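Local coordinates for protein kinase A regulatory subunit, putative (Trypanosoma cruzi, PDB 6FTF) that probably acts as the regulatory subunit of a cAMP-independent protein kinase A, holding a nucleoside analogue in each of two cyclic nucleotide-binding domains, at residues K38-N43 with V56-M61. Numbering follows the deposited sequence.
Sequences KLLTHN and VVAGAM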
# COMPACT_ATOMS: atom_id res chain seq x y z
N LYS A 38 7.05 12.32 1.80
CA LYS A 38 7.07 11.31 0.75
C LYS A 38 7.16 9.91 1.34
O LYS A 38 6.46 8.99 0.88
CB LYS A 38 8.22 11.59 -0.21
CG LYS A 38 8.19 10.71 -1.46
CD LYS A 38 9.31 11.08 -2.42
CE LYS A 38 9.33 12.58 -2.69
NZ LYS A 38 8.06 13.08 -3.30
N LEU A 39 7.98 9.72 2.37
CA LEU A 39 8.01 8.41 3.02
C LEU A 39 6.63 8.06 3.57
O LEU A 39 6.16 6.92 3.41
CB LEU A 39 9.03 8.39 4.16
CG LEU A 39 10.51 8.53 3.76
CD1 LEU A 39 11.36 8.70 5.00
CD2 LEU A 39 10.98 7.33 2.98
N LEU A 40 5.98 9.00 4.23
CA LEU A 40 4.70 8.70 4.85
C LEU A 40 3.62 8.41 3.82
O LEU A 40 2.79 7.51 4.04
CB LEU A 40 4.28 9.87 5.73
CG LEU A 40 5.19 10.24 6.88
CD1 LEU A 40 4.53 11.40 7.58
CD2 LEU A 40 5.42 9.05 7.79
N THR A 41 3.59 9.15 2.72
CA THR A 41 2.51 8.96 1.75
C THR A 41 2.66 7.68 0.94
O THR A 41 1.70 7.28 0.26
CB THR A 41 2.36 10.16 0.82
OG1 THR A 41 3.55 10.34 0.08
CG2 THR A 41 2.01 11.43 1.59
N HIS A 42 3.80 7.01 1.00
CA HIS A 42 3.96 5.73 0.34
C HIS A 42 3.95 4.56 1.31
O HIS A 42 4.04 3.41 0.87
CB HIS A 42 5.24 5.71 -0.51
CG HIS A 42 5.16 6.62 -1.69
ND1 HIS A 42 5.36 7.98 -1.59
CD2 HIS A 42 4.83 6.37 -2.98
CE1 HIS A 42 5.20 8.53 -2.78
NE2 HIS A 42 4.88 7.58 -3.64
N ASN A 43 3.82 4.81 2.60
CA ASN A 43 3.79 3.76 3.61
C ASN A 43 2.37 3.51 4.06
O ASN A 43 1.65 4.44 4.43
CB ASN A 43 4.67 4.15 4.80
CG ASN A 43 4.75 3.05 5.83
OD1 ASN A 43 3.77 2.76 6.51
ND2 ASN A 43 5.91 2.43 5.96
N VAL A 56 1.54 17.08 10.10
CA VAL A 56 1.66 17.07 11.56
C VAL A 56 2.53 15.91 12.01
O VAL A 56 3.42 16.06 12.85
CB VAL A 56 0.27 17.02 12.23
CG1 VAL A 56 0.39 16.80 13.72
CG2 VAL A 56 -0.52 18.30 11.95
N VAL A 57 2.25 14.72 11.49
CA VAL A 57 3.01 13.54 11.86
C VAL A 57 4.48 13.73 11.49
O VAL A 57 5.38 13.46 12.30
CB VAL A 57 2.40 12.29 11.20
CG1 VAL A 57 3.31 11.09 11.37
CG2 VAL A 57 1.03 11.98 11.80
N ALA A 58 4.75 14.22 10.28
CA ALA A 58 6.12 14.50 9.87
C ALA A 58 6.81 15.45 10.83
O ALA A 58 7.97 15.24 11.21
CB ALA A 58 6.16 15.01 8.43
N GLY A 59 6.12 16.51 11.23
CA GLY A 59 6.69 17.45 12.18
C GLY A 59 7.05 16.83 13.50
O GLY A 59 7.97 17.29 14.18
N ALA A 60 6.33 15.79 13.90
CA ALA A 60 6.55 15.15 15.19
C ALA A 60 7.70 14.15 15.15
O ALA A 60 8.11 13.67 16.22
CB ALA A 60 5.29 14.40 15.65
N MET A 61 8.25 13.86 13.99
CA MET A 61 9.28 12.84 13.89
C MET A 61 10.67 13.39 14.15
O MET A 61 10.95 14.59 13.97
CB MET A 61 9.19 12.19 12.52
CG MET A 61 7.88 11.44 12.34
SD MET A 61 7.75 10.52 10.80
CE MET A 61 6.89 11.51 9.75
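Leu40 is a single knob from helix 30-42 that fits a shallow hollow at the end of helix 51-60, formed by Val57 and Ala58 with Met61 just beyond. The two helices, which precede strand 62-67 of the first beta roll, probably correspond to the N-terminal helical (N3A) motif of cyclic nucleotide-binding domains. Leucine suits the knob because its forked end offers two methyl branches to the hollow. Its CG stands anti to the carbonyl carbon (chi1 -61°), which carries the fork out toward the other helix. Alanine at the floor keeps the hollow low, so Leu40 CD1 comes within 3.9 Å of the backbone N of Ala58 and 4.1 Å of Ala58 CB. Met61 forms one wall: in one of its two conformers the unbranched side chain, bent at chi3 (-97°), meets Leu40 tip to tip, though the close approach of its methyl to the leucine fork is doubtful. The hollow continues into the surrounding core, where Phe46 touches both Leu40 and Val57, Leu136 of strand 130-137 touches Val57 and Met61, and Ile36 packs on Ala58 and Met61. The other wall is stiffer, since valine is branched at CB and has little freedom to swing; there Leu40 CD1 lies 4.0 Å from Val57 CG1.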